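Udp-n-acetylglucosamine pyrophosphorylase (Trypanosoma brucei, PDB 4BQH) probably catalyses uridylyl transfer from UTP to N-acetyl-alpha-D-glucosamine 1-phosphate, yielding UDP-N-acetyl-alpha-D-glucosamine and diphosphate. Local coordinates at residues K154-R158 with L284-A289; E301-V305 with V410-D414; V306-R312 with I425-D431; V318-V322 with F352-N356; L456-W462 with I500-I504. All coordinates share one frame; numbering follows the deposited sequence.

Interaction 1: residues K154-R158 with L284-A289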
# COMPACT_ATOMS: atom_id res chain seq x y z
N LYS A 154 9.20 9.68 6.10
CA LYS A 154 8.28 10.46 5.28
C LYS A 154 7.11 10.96 6.13
O LYS A 154 6.70 12.11 6.01
CB LYS A 154 7.78 9.65 4.08
CG LYS A 154 8.86 9.42 3.01
CD LYS A 154 8.42 8.42 1.94
CE LYS A 154 9.43 8.34 0.80
NZ LYS A 154 9.01 7.30 -0.21
N ILE A 155 6.60 10.12 7.03
CA ILE A 155 5.49 10.54 7.89
C ILE A 155 5.97 11.68 8.78
O ILE A 155 5.28 12.71 8.90
CB ILE A 155 5.00 9.39 8.78
CG1 ILE A 155 4.27 8.36 7.90
CG2 ILE A 155 4.11 9.90 9.93
CD1 ILE A 155 3.83 7.12 8.62
N ARG A 156 7.13 11.50 9.40
CA ARG A 156 7.67 12.57 10.28
C ARG A 156 7.82 13.90 9.55
O ARG A 156 7.50 14.98 10.09
CB ARG A 156 9.01 12.13 10.88
CG ARG A 156 8.83 11.11 12.01
CD ARG A 156 10.11 10.36 12.33
NE ARG A 156 11.10 11.32 12.82
CZ ARG A 156 12.40 11.12 12.80
NH1 ARG A 156 12.91 9.96 12.36
NH2 ARG A 156 13.20 12.07 13.24
N ARG A 157 8.32 13.86 8.32
CA ARG A 157 8.47 15.08 7.54
C ARG A 157 7.13 15.75 7.18
O ARG A 157 6.97 16.97 7.33
CB ARG A 157 9.34 14.84 6.30
CG ARG A 157 9.63 16.08 5.50
CD ARG A 157 10.43 17.11 6.29
NE ARG A 157 10.59 18.27 5.42
CZ ARG A 157 10.55 19.53 5.79
NH1 ARG A 157 10.35 19.85 7.07
NH2 ARG A 157 10.71 20.47 4.87
N ARG A 158 6.17 14.95 6.72
CA ARG A 158 4.83 15.46 6.41
C ARG A 158 4.18 16.09 7.68
O ARG A 158 3.51 17.13 7.62
CB ARG A 158 3.94 14.36 5.81
CG ARG A 158 4.29 13.95 4.36
CD ARG A 158 4.01 15.03 3.31
NE ARG A 158 4.26 14.49 1.97
CZ ARG A 158 4.35 15.21 0.86
NH1 ARG A 158 4.24 16.52 0.89
NH2 ARG A 158 4.54 14.60 -0.32
N LEU A 284 9.39 2.00 -3.24
CA LEU A 284 10.41 2.91 -2.74
C LEU A 284 10.01 4.37 -2.93
O LEU A 284 10.46 5.24 -2.17
CB LEU A 284 11.74 2.68 -3.47
CG LEU A 284 12.95 3.47 -2.95
CD1 LEU A 284 13.32 3.09 -1.52
CD2 LEU A 284 14.16 3.26 -3.88
N LEU A 285 9.20 4.64 -3.96
CA LEU A 285 8.83 6.01 -4.28
C LEU A 285 7.48 6.46 -3.66
O LEU A 285 6.94 7.49 -4.06
CB LEU A 285 8.77 6.20 -5.79
CG LEU A 285 10.07 6.44 -6.57
CD1 LEU A 285 11.28 5.62 -6.12
CD2 LEU A 285 9.73 6.17 -8.03
N ALA A 286 7.00 5.72 -2.67
CA ALA A 286 5.65 5.94 -2.15
C ALA A 286 5.51 7.36 -1.60
O ALA A 286 6.36 7.83 -0.82
CB ALA A 286 5.34 4.92 -1.07
N ASN A 287 4.46 8.05 -2.06
CA ASN A 287 4.21 9.39 -1.60
C ASN A 287 3.33 9.26 -0.36
O ASN A 287 2.09 9.31 -0.43
CB ASN A 287 3.58 10.21 -2.72
CG ASN A 287 3.53 11.69 -2.40
OD1 ASN A 287 3.81 12.09 -1.27
ND2 ASN A 287 3.17 12.49 -3.38
N VAL A 288 4.00 9.08 0.77
CA VAL A 288 3.36 8.72 2.04
C VAL A 288 2.70 9.94 2.70
O VAL A 288 3.34 10.99 2.85
CB VAL A 288 4.39 8.10 3.00
CG1 VAL A 288 3.77 7.78 4.35
CG2 VAL A 288 4.99 6.85 2.38
N ALA A 289 1.43 9.80 3.09
CA ALA A 289 0.62 10.92 3.59
C ALA A 289 0.62 12.09 2.60
O ALA A 289 0.91 13.23 2.95
CB ALA A 289 1.06 11.34 5.00
O HOH W 1 11.23 5.52 0.47
O HOH W 2 5.51 11.85 1.56
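Lys-154 on helix 147-166 and Val-288, in the loop after strand 275-280, bring their CA atoms to 6.1 Å, so that one side of the helix lies against an irregular chain bent at Asn-287 into an inverse gamma turn. Two basic side chains leave the helix for different parts of this loop. Lys-154 places CG anti to its carbonyl carbon (chi1 -71°) and stays extended beyond it, passing Val-288 with its CD 3.8 Å from Val-288 CG2. Its NZ then donates to Ala-286 O at 2.8 Å, in the carbonyl plane and on a lone pair. A weak, longer bond runs to Leu-284 O, and a water accepts from NZ while donating to that same carbonyl. Ile-155 adds an apolar touch, its CG1 3.6 Å from Val-288 CG1. One turn on, Arg-158 bends at chi2 (-68°), and NH2 donates to Asn-287 OD1 at 2.8 Å, on a lone pair of the amide oxygen though somewhat out of the guanidinium plane. A second water accepts from Arg-158 NE and donates to Val-288 O. Tyr-106 bonds to Arg-158 NH1 and Glu-433 to Asn-287 ND2. The example illustrates how basic side chains on a helix can bond to backbone and side-chain oxygens of an irregular loop, here the connection between strand 275-280 and helix 291-300 in the alpha/beta core of a GT-A-type nucleotidyltransferase.

Interaction 2: residues E301-V305 with V410-D414; sequences EAHVV and VDECD
A histidine-carboxylate hydrogen bond between His-303 and Asp-414 joins the approach to strand 304-309 to the residue that follows a 3-10 segment ending at Cys-413. The imidazole NE2 donates to Asp-414 OD1 at 2.8 Å, with an N-H...O angle of 159°. The acceptor lies in the ring plane, but the ring nitrogen sits above the carboxylate plane, the two planes being 46° apart. The other ring nitrogen, ND1, is hydrogen-bonded to Ser-363, so the imidazole is held at both nitrogens and its rotation is fixed. Over one face comes Cys-413, whose CB stands 3.4 Å from the ring centroid in a CH-pi contact, with SG farther out over the same face. On the fold level, the contact packs the connection between strands 394-400 and 423-427 against the start of a strand of the large mixed sheet, where the backbone of His-303 also bonds to Ser-363 and Ala-422. Val-410 supplies the apolar part: CG2 is anti to the backbone N and touches both His-303 CB and Val-304 CG2, each at 3.7 Å, while Phe-366, Phe-407 and Phe-423 pack around Val-304. Nearer the surface, a water donates to Glu-301 O and to Asp-414 OD2, each at 2.7 Å. Glu-301 closes helix 291-300 in a Schellman motif, and the water thereby links that helix end to the carboxylate.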
# COMPACT_ATOMS: atom_id res chain seq x y z
N GLU A 301 -15.31 15.17 -2.06
CA GLU A 301 -16.18 14.39 -1.18
C GLU A 301 -16.15 12.91 -1.60
O GLU A 301 -17.18 12.23 -1.62
CB GLU A 301 -17.62 14.96 -1.15
CG GLU A 301 -17.68 16.41 -0.69
CD GLU A 301 -19.04 17.04 -0.95
OE1 GLU A 301 -19.95 16.83 -0.13
OE2 GLU A 301 -19.18 17.74 -1.97
N ALA A 302 -14.95 12.41 -1.91
CA ALA A 302 -14.76 11.03 -2.36
C ALA A 302 -14.66 10.09 -1.16
O ALA A 302 -14.13 10.47 -0.08
CB ALA A 302 -13.51 10.94 -3.21
N HIS A 303 -15.20 8.89 -1.32
CA HIS A 303 -15.00 7.80 -0.36
C HIS A 303 -13.85 6.90 -0.78
O HIS A 303 -13.23 6.23 0.05
CB HIS A 303 -16.28 7.00 -0.20
CG HIS A 303 -17.32 7.72 0.64
ND1 HIS A 303 -17.19 7.85 1.99
CD2 HIS A 303 -18.51 8.35 0.28
CE1 HIS A 303 -18.25 8.56 2.47
NE2 HIS A 303 -19.07 8.85 1.42
N VAL A 304 -13.55 6.87 -2.08
CA VAL A 304 -12.36 6.17 -2.60
C VAL A 304 -11.68 7.05 -3.64
O VAL A 304 -12.34 7.52 -4.57
CB VAL A 304 -12.72 4.83 -3.28
CG1 VAL A 304 -11.48 4.24 -4.00
CG2 VAL A 304 -13.26 3.84 -2.25
N VAL A 305 -10.36 7.27 -3.49
CA VAL A 305 -9.56 7.83 -4.57
C VAL A 305 -8.46 6.83 -4.87
O VAL A 305 -7.82 6.31 -3.95
CB VAL A 305 -8.90 9.18 -4.18
CG1 VAL A 305 -8.22 9.78 -5.40
CG2 VAL A 305 -9.95 10.16 -3.67
N VAL A 410 -18.81 1.62 -3.45
CA VAL A 410 -18.42 2.95 -2.95
C VAL A 410 -19.58 3.92 -2.76
O VAL A 410 -19.62 4.67 -1.78
CB VAL A 410 -17.33 3.59 -3.83
CG1 VAL A 410 -17.88 3.88 -5.24
CG2 VAL A 410 -16.75 4.84 -3.17
N ASP A 411 -20.56 3.91 -3.67
CA ASP A 411 -21.61 4.92 -3.54
C ASP A 411 -22.67 4.59 -2.50
O ASP A 411 -23.51 5.43 -2.16
CB ASP A 411 -22.21 5.24 -4.91
CG ASP A 411 -21.22 5.99 -5.79
OD1 ASP A 411 -20.59 6.95 -5.29
OD2 ASP A 411 -21.05 5.63 -6.96
N GLU A 412 -22.62 3.37 -1.98
CA GLU A 412 -23.51 2.97 -0.88
C GLU A 412 -23.19 3.71 0.41
O GLU A 412 -23.98 3.68 1.36
CB GLU A 412 -23.45 1.46 -0.68
CG GLU A 412 -23.92 0.73 -1.93
CD GLU A 412 -23.91 -0.76 -1.77
OE1 GLU A 412 -23.67 -1.24 -0.66
OE2 GLU A 412 -24.15 -1.45 -2.78
N CYS A 413 -22.06 4.42 0.44
CA CYS A 413 -21.67 5.19 1.60
C CYS A 413 -22.46 6.49 1.74
O CYS A 413 -22.43 7.11 2.80
CB CYS A 413 -20.17 5.55 1.54
SG CYS A 413 -19.08 4.11 1.61
N ASP A 414 -23.08 6.95 0.66
CA ASP A 414 -23.84 8.21 0.70
C ASP A 414 -25.34 7.96 0.55
O ASP A 414 -25.75 7.11 -0.22
CB ASP A 414 -23.36 9.19 -0.38
CG ASP A 414 -21.92 9.66 -0.16
OD1 ASP A 414 -21.55 9.96 0.98
OD2 ASP A 414 -21.16 9.70 -1.17
O HOH W 3 -19.62 11.83 -0.50

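Interaction 3: residues V306-R312 with I425-D431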
# COMPACT_ATOMS: atom_id res chain seq x y z
N VAL A 306 -8.27 6.52 -6.16
CA VAL A 306 -7.17 5.65 -6.57
C VAL A 306 -6.13 6.46 -7.33
O VAL A 306 -6.46 7.39 -8.13
CB VAL A 306 -7.63 4.45 -7.43
CG1 VAL A 306 -8.64 3.61 -6.63
CG2 VAL A 306 -8.24 4.92 -8.75
N LYS A 307 -4.86 6.12 -7.08
CA LYS A 307 -3.81 6.65 -7.95
C LYS A 307 -3.53 5.69 -9.08
O LYS A 307 -3.47 4.47 -8.88
CB LYS A 307 -2.51 6.87 -7.17
CG LYS A 307 -2.48 8.20 -6.46
CD LYS A 307 -1.10 8.36 -5.81
CE LYS A 307 -1.00 9.71 -5.13
NZ LYS A 307 0.22 9.77 -4.26
N THR A 308 -3.32 6.24 -10.26
CA THR A 308 -3.10 5.43 -11.47
C THR A 308 -2.00 6.10 -12.28
O THR A 308 -1.72 7.28 -12.06
CB THR A 308 -4.37 5.35 -12.33
OG1 THR A 308 -4.82 6.67 -12.65
CG2 THR A 308 -5.48 4.64 -11.54
N CYS A 309 -1.40 5.36 -13.20
CA CYS A 309 -0.37 5.90 -14.09
C CYS A 309 -0.69 5.51 -15.54
O CYS A 309 -1.28 4.45 -15.77
CB CYS A 309 1.00 5.29 -13.71
SG CYS A 309 1.55 5.82 -12.07
N PRO A 310 -0.28 6.33 -16.52
CA PRO A 310 -0.37 5.86 -17.90
C PRO A 310 0.39 4.53 -18.09
O PRO A 310 1.42 4.31 -17.43
CB PRO A 310 0.32 6.97 -18.72
CG PRO A 310 0.48 8.14 -17.80
CD PRO A 310 0.40 7.64 -16.39
N LYS A 311 -0.08 3.66 -18.96
CA LYS A 311 0.65 2.43 -19.27
C LYS A 311 1.97 2.75 -19.98
O LYS A 311 2.04 3.72 -20.72
CB LYS A 311 -0.17 1.46 -20.14
CG LYS A 311 -1.48 1.03 -19.48
CD LYS A 311 -1.78 -0.45 -19.64
CE LYS A 311 -1.56 -0.97 -21.05
NZ LYS A 311 -1.85 -2.41 -21.22
N ARG A 312 2.98 1.93 -19.74
CA ARG A 312 4.29 2.10 -20.40
C ARG A 312 4.24 1.79 -21.90
O ARG A 312 5.00 2.35 -22.70
CB ARG A 312 5.35 1.27 -19.67
CG ARG A 312 5.99 2.04 -18.53
CD ARG A 312 7.09 2.95 -19.07
NE ARG A 312 7.14 4.21 -18.34
CZ ARG A 312 7.95 4.45 -17.32
NH1 ARG A 312 8.82 3.52 -16.95
NH2 ARG A 312 7.91 5.62 -16.70
N ILE A 425 -10.36 9.14 -9.60
CA ILE A 425 -9.04 8.71 -10.09
C ILE A 425 -8.12 9.92 -10.06
O ILE A 425 -8.51 11.03 -10.49
CB ILE A 425 -9.15 8.23 -11.54
CG1 ILE A 425 -9.87 6.87 -11.58
CG2 ILE A 425 -7.75 8.15 -12.19
CD1 ILE A 425 -10.32 6.43 -12.97
N MET A 426 -6.89 9.71 -9.59
CA MET A 426 -5.83 10.72 -9.70
C MET A 426 -4.69 10.09 -10.51
O MET A 426 -4.04 9.16 -10.05
CB MET A 426 -5.36 11.18 -8.31
CG MET A 426 -4.36 12.34 -8.36
SD MET A 426 -4.12 13.03 -6.70
CE MET A 426 -3.06 11.85 -6.00
N GLN A 427 -4.51 10.57 -11.74
CA GLN A 427 -3.48 10.03 -12.64
C GLN A 427 -2.18 10.77 -12.32
O GLN A 427 -2.12 11.98 -12.44
CB GLN A 427 -3.89 10.22 -14.10
CG GLN A 427 -2.88 9.67 -15.12
CD GLN A 427 -3.26 8.30 -15.68
OE1 GLN A 427 -3.53 7.36 -14.92
NE2 GLN A 427 -3.27 8.18 -17.01
N VAL A 428 -1.15 10.02 -11.91
CA VAL A 428 0.10 10.60 -11.42
C VAL A 428 1.28 10.16 -12.30
O VAL A 428 1.16 9.25 -13.12
CB VAL A 428 0.38 10.26 -9.93
CG1 VAL A 428 -0.71 10.81 -9.02
CG2 VAL A 428 0.55 8.74 -9.71
N ASP A 429 2.42 10.81 -12.07
CA ASP A 429 3.66 10.60 -12.77
C ASP A 429 4.36 9.36 -12.21
O ASP A 429 4.86 9.38 -11.09
CB ASP A 429 4.50 11.88 -12.53
CG ASP A 429 5.62 12.06 -13.52
OD1 ASP A 429 6.30 11.05 -13.83
OD2 ASP A 429 5.83 13.24 -13.94
N ARG A 430 4.44 8.28 -13.00
CA ARG A 430 4.94 6.99 -12.51
C ARG A 430 6.33 7.13 -11.92
O ARG A 430 6.63 6.59 -10.86
CB ARG A 430 4.96 5.94 -13.64
CG ARG A 430 5.43 4.56 -13.17
CD ARG A 430 5.66 3.62 -14.35
NE ARG A 430 4.43 3.40 -15.12
CZ ARG A 430 3.88 2.20 -15.34
NH1 ARG A 430 4.41 1.09 -14.84
NH2 ARG A 430 2.77 2.13 -16.07
N ASP A 431 7.17 7.88 -12.61
CA ASP A 431 8.56 7.98 -12.19
C ASP A 431 8.75 8.79 -10.91
O ASP A 431 9.84 8.77 -10.35
CB ASP A 431 9.41 8.48 -13.35
CG ASP A 431 9.60 7.42 -14.44
OD1 ASP A 431 8.93 6.37 -14.43
OD2 ASP A 431 10.43 7.64 -15.32
O HOH W 4 3.69 5.60 -16.87
O HOH W 5 9.23 3.55 -14.22
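Val-306, Lys-307 and Thr-308 pair in parallel register with Ile-425, Met-426 and Gln-427, and this strand pair is the tightly packed half of the contact. Met-426 N donates to Val-306 O at 2.8 Å, Thr-308 N to Met-426 O at 3.0 Å, and Val-428 N to Thr-308 O at 2.8 Å. Thr-308 turns OG1 between its backbone N and carbonyl carbon (chi1 56°), from where it crosses the Gln-427 side chain and donates to OE1 at 2.7 Å. Gln-427 NE2 binds Asn-353 O, so both ends of the buried amide are engaged. Beyond the strands the contact becomes looser and wetter. Arg-430 NH2 donates to Pro-310 O at 2.9 Å, a water bridges Arg-430 NE to that carbonyl, and Glu-316 pairs with NH1. Exposed Arg-312 forms a salt bridge through NH2 to Asp-431 OD1 at 2.6 Å, the guanidinium and carboxylate planes nearly perpendicular. The two arginines overlap face against chain: Arg-430 CD lies over the Arg-312 guanidinium, and Arg-312 CG over that of Arg-430. Their charges are probably offset by Glu-316 and Asp-431. Neighbouring parallel strands, one running on into a loop and the other toward the short helix 430-433, are in keeping with the mixed central sheet of a GT-A fold.

Interaction 4: residues V318-V322 with F352-N356; sequences VGVFV and FNCAN
Gly-319 O accepts a hydrogen bond from Asn-356 N at 2.9 Å, and Cys-354 O one from Phe-321 N at 3.0 Å, the pair of bonds flanking a single bridge between Val-320 and Ala-355. Side chains fill in around it. Val-318 CG1 meets Ala-355 CB at 3.7 Å, and at the other end Val-322 CG1 lies 3.7 Å from CE1 of the Phe-352 ring. Phe-321 receives Cys-354 O at its edge, in the ring plane, while CE1 comes 3.6 Å from Asn-356 OD1, ring and amide standing almost perpendicular. That amide is positioned by its torsion (CG anti to the backbone N, chi1 180°) and by a bond from Ser-358 N to OD1. Within the fold, this single bridge joins two sheets: Val-320 and Val-322 bond onward to Val-331 and Gly-329 in the antiparallel hairpin 320-324/327-331, whereas Ala-355 bonds to Cys-309 in the large mixed sheet. Waters extend the bridge, one donating to Phe-321 O and accepting from Cys-354 N, the other accepting from Gly-319 N with a weak bond to Asn-356 O. Farther out, Val-306, Thr-308 and Phe-423 pack against the Phe-321 ring, and Pro-76 against Phe-352.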
# COMPACT_ATOMS: atom_id res chain seq x y z
N VAL A 318 -0.27 -5.02 -16.57
CA VAL A 318 -0.76 -4.35 -15.38
C VAL A 318 -2.29 -4.24 -15.52
O VAL A 318 -2.82 -4.27 -16.63
CB VAL A 318 -0.13 -2.95 -15.25
CG1 VAL A 318 -0.48 -2.08 -16.45
CG2 VAL A 318 -0.55 -2.25 -13.96
N GLY A 319 -3.00 -4.15 -14.40
CA GLY A 319 -4.45 -4.01 -14.47
C GLY A 319 -4.80 -2.57 -14.78
O GLY A 319 -4.02 -1.68 -14.47
N VAL A 320 -5.95 -2.34 -15.42
CA VAL A 320 -6.41 -0.96 -15.71
C VAL A 320 -7.78 -0.73 -15.12
O VAL A 320 -8.59 -1.66 -14.99
CB VAL A 320 -6.43 -0.60 -17.21
CG1 VAL A 320 -5.00 -0.65 -17.79
CG2 VAL A 320 -7.36 -1.55 -17.97
N PHE A 321 -8.01 0.52 -14.70
CA PHE A 321 -9.33 0.87 -14.14
C PHE A 321 -10.37 1.03 -15.22
O PHE A 321 -10.12 1.61 -16.30
CB PHE A 321 -9.26 2.12 -13.29
CG PHE A 321 -8.81 1.84 -11.89
CD1 PHE A 321 -7.47 1.83 -11.59
CD2 PHE A 321 -9.73 1.53 -10.88
CE1 PHE A 321 -7.03 1.53 -10.31
CE2 PHE A 321 -9.31 1.25 -9.59
CZ PHE A 321 -7.94 1.23 -9.32
N VAL A 322 -11.56 0.48 -14.93
CA VAL A 322 -12.70 0.54 -15.86
C VAL A 322 -13.97 0.79 -15.05
O VAL A 322 -14.01 0.54 -13.84
CB VAL A 322 -12.87 -0.78 -16.65
CG1 VAL A 322 -11.56 -1.20 -17.33
CG2 VAL A 322 -13.36 -1.90 -15.75
N PHE A 352 -7.62 2.82 -22.70
CA PHE A 352 -7.56 2.31 -21.32
C PHE A 352 -6.18 2.58 -20.79
O PHE A 352 -5.26 1.80 -21.01
CB PHE A 352 -7.85 0.82 -21.28
CG PHE A 352 -9.28 0.47 -21.59
CD1 PHE A 352 -10.22 0.38 -20.56
CD2 PHE A 352 -9.69 0.19 -22.90
CE1 PHE A 352 -11.55 0.04 -20.83
CE2 PHE A 352 -11.01 -0.15 -23.17
CZ PHE A 352 -11.94 -0.22 -22.14
N ASN A 353 -6.03 3.71 -20.10
CA ASN A 353 -4.69 4.23 -19.80
C ASN A 353 -4.52 4.62 -18.33
O ASN A 353 -3.65 5.40 -17.99
CB ASN A 353 -4.41 5.45 -20.71
CG ASN A 353 -2.93 5.74 -20.85
OD1 ASN A 353 -2.10 4.83 -20.85
ND2 ASN A 353 -2.60 7.02 -21.00
N CYS A 354 -5.36 4.06 -17.46
CA CYS A 354 -5.20 4.33 -16.01
C CYS A 354 -4.78 3.03 -15.34
O CYS A 354 -5.63 2.26 -14.89
CB CYS A 354 -6.49 4.87 -15.39
SG CYS A 354 -6.95 6.49 -16.05
N ALA A 355 -3.47 2.78 -15.32
CA ALA A 355 -2.94 1.54 -14.72
C ALA A 355 -2.95 1.57 -13.19
O ALA A 355 -2.58 2.58 -12.56
CB ALA A 355 -1.53 1.27 -15.24
N ASN A 356 -3.35 0.45 -12.60
CA ASN A 356 -3.43 0.28 -11.17
C ASN A 356 -2.05 0.17 -10.52
O ASN A 356 -1.34 -0.80 -10.77
CB ASN A 356 -4.27 -0.97 -10.87
CG ASN A 356 -4.42 -1.22 -9.39
OD1 ASN A 356 -4.40 -0.29 -8.59
ND2 ASN A 356 -4.55 -2.49 -9.02
O HOH W 6 -1.75 -4.04 -11.82
O HOH W 7 -8.05 2.80 -17.84

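Interaction 5: residues L456-W462 with I500-I504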
# COMPACT_ATOMS: atom_id res chain seq x y z
N LEU A 456 16.81 8.60 -7.32
CA LEU A 456 17.85 9.60 -7.62
C LEU A 456 17.44 10.58 -8.71
O LEU A 456 17.67 11.78 -8.61
CB LEU A 456 19.17 8.91 -7.96
CG LEU A 456 19.78 8.00 -6.89
CD1 LEU A 456 21.19 7.62 -7.31
CD2 LEU A 456 19.78 8.64 -5.52
N SER A 457 16.78 10.08 -9.75
CA SER A 457 16.33 10.97 -10.81
C SER A 457 15.35 12.02 -10.34
O SER A 457 15.38 13.17 -10.80
CB SER A 457 15.72 10.17 -11.96
OG SER A 457 16.77 9.59 -12.70
N GLN A 458 14.50 11.63 -9.40
CA GLN A 458 13.53 12.55 -8.83
C GLN A 458 14.22 13.60 -7.95
O GLN A 458 13.94 14.79 -8.07
CB GLN A 458 12.53 11.77 -7.97
CG GLN A 458 11.45 12.69 -7.45
CD GLN A 458 10.45 11.98 -6.58
OE1 GLN A 458 10.77 11.04 -5.84
NE2 GLN A 458 9.22 12.44 -6.64
N HIS A 459 15.13 13.15 -7.09
CA HIS A 459 15.85 14.09 -6.20
C HIS A 459 16.70 15.06 -6.99
O HIS A 459 16.85 16.23 -6.61
CB HIS A 459 16.66 13.33 -5.17
CG HIS A 459 15.81 12.54 -4.22
ND1 HIS A 459 16.33 11.64 -3.37
CD2 HIS A 459 14.42 12.47 -4.08
CE1 HIS A 459 15.33 11.09 -2.67
NE2 HIS A 459 14.17 11.58 -3.12
N THR A 460 17.25 14.57 -8.09
CA THR A 460 18.05 15.39 -8.99
C THR A 460 17.22 16.50 -9.58
O THR A 460 17.67 17.63 -9.67
CB THR A 460 18.71 14.56 -10.11
OG1 THR A 460 19.53 13.54 -9.52
CG2 THR A 460 19.58 15.43 -11.01
N ARG A 461 15.99 16.18 -9.99
CA ARG A 461 15.09 17.21 -10.47
C ARG A 461 14.81 18.24 -9.38
O ARG A 461 14.76 19.43 -9.66
CB ARG A 461 13.77 16.62 -11.00
CG ARG A 461 13.91 15.94 -12.36
CD ARG A 461 12.58 15.41 -12.92
NE ARG A 461 11.94 14.38 -12.08
CZ ARG A 461 12.13 13.07 -12.21
NH1 ARG A 461 12.96 12.60 -13.13
NH2 ARG A 461 11.48 12.21 -11.43
N TRP A 462 14.61 17.79 -8.14
CA TRP A 462 14.27 18.73 -7.08
C TRP A 462 15.40 19.69 -6.84
O TRP A 462 15.18 20.90 -6.65
CB TRP A 462 13.99 18.05 -5.77
CG TRP A 462 12.79 17.18 -5.72
CD1 TRP A 462 11.73 17.11 -6.63
CD2 TRP A 462 12.43 16.27 -4.64
NE1 TRP A 462 10.81 16.17 -6.22
CE2 TRP A 462 11.16 15.66 -5.02
CE3 TRP A 462 13.03 15.91 -3.44
CZ2 TRP A 462 10.53 14.73 -4.21
CZ3 TRP A 462 12.40 14.96 -2.64
CH2 TRP A 462 11.18 14.37 -3.03
N ILE A 500 25.55 14.94 -12.63
CA ILE A 500 25.56 14.72 -11.19
C ILE A 500 24.13 14.44 -10.71
O ILE A 500 23.20 15.11 -11.13
CB ILE A 500 26.09 15.96 -10.44
CG1 ILE A 500 27.47 16.42 -10.97
CG2 ILE A 500 26.11 15.76 -8.92
CD1 ILE A 500 28.59 15.43 -10.82
N LYS A 501 23.97 13.47 -9.82
CA LYS A 501 22.66 13.16 -9.24
C LYS A 501 22.57 13.67 -7.82
O LYS A 501 23.56 14.09 -7.26
CB LYS A 501 22.46 11.65 -9.22
CG LYS A 501 22.60 11.00 -10.60
CD LYS A 501 21.65 11.58 -11.63
CE LYS A 501 21.99 10.96 -12.99
NZ LYS A 501 21.40 11.72 -14.13
N ALA A 502 21.38 13.62 -7.24
CA ALA A 502 21.23 13.91 -5.82
C ALA A 502 20.48 12.78 -5.13
O ALA A 502 19.66 12.07 -5.75
CB ALA A 502 20.49 15.24 -5.65
N GLU A 503 20.79 12.58 -3.85
CA GLU A 503 20.06 11.67 -3.00
C GLU A 503 19.68 12.48 -1.76
O GLU A 503 20.55 13.03 -1.09
CB GLU A 503 20.93 10.49 -2.58
CG GLU A 503 20.25 9.56 -1.58
CD GLU A 503 21.15 8.46 -1.05
OE1 GLU A 503 22.20 8.16 -1.67
OE2 GLU A 503 20.78 7.89 0.00
N ILE A 504 18.38 12.57 -1.48
CA ILE A 504 17.90 13.49 -0.43
C ILE A 504 17.10 12.71 0.60
O ILE A 504 16.12 12.03 0.26
CB ILE A 504 17.04 14.62 -1.03
CG1 ILE A 504 17.84 15.42 -2.07
CG2 ILE A 504 16.49 15.55 0.08
CD1 ILE A 504 17.03 16.35 -2.94
O HOH W 8 18.69 11.72 -13.61
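Thr-460 sets OG1 anti to its carbonyl carbon (chi1 -58°), which puts the oxygen within bonding distance of both the preceding helical turn and the strand. The oxygen donates to Leu-456 O at 2.7 Å, one turn earlier, and accepts a hydrogen bond from Ala-502 N at 2.9 Å with an N-H...O angle of 149°. Leu-456 O also receives the helical bond from Thr-460 N, so one carbonyl serves two donors, and the hydroxyl relays between helix and strand. His-459 has the same kind of first torsion, which lays its ring beside Ile-504. Ile-504 CB stands over one face, 4.1 Å from the ring centroid and displaced toward the rim, in a CH-pi contact, while Ile-504 CD1 reaches CE3 of Trp-462 at 4.1 Å. The motif is a helix laid across a small parallel sheet: the 456-462 part of helix 448-471 crosses strand 501-504 at 98°, and that strand pairs in turn with strand 533-536 in the C-terminal part of the chain. Leu-456 CD2 packs on Glu-503 CB at 3.7 Å and also lies 3.4 Å from the carbonyl oxygen Ala-502 O. Beyond CB the Glu-503 side chain is extended, and its carboxylate oxygens bond to Gln-142 N and Gln-143 NE2. At the partly exposed margin, a water hydrogen-bonded to Ser-457 OG accepts from Lys-501 NZ, and Met-495 of helix 485-497 packs against Thr-460.

From the N terminus, interaction 1 closes first, joining helix 147-166 to the loop before helix 291-300. Strand 304-309 then enters interactions 2 and 3, whose segments alternate along the chain and so cross; both bring later chain back to this strand. Interaction 4 is nested inside the loops closed by both. It touches interaction 3 directly, with Gln-427 and Cys-309 probably bonding to residues of 352-356, and ties a small antiparallel sheet to the large mixed one. Interaction 1 meets interaction 3 by packing of Leu-285 near Asp-431. Interaction 5 follows in series, about 37 Å from interaction 2 between centres, bringing helix 448-471 against the C-terminal sheet.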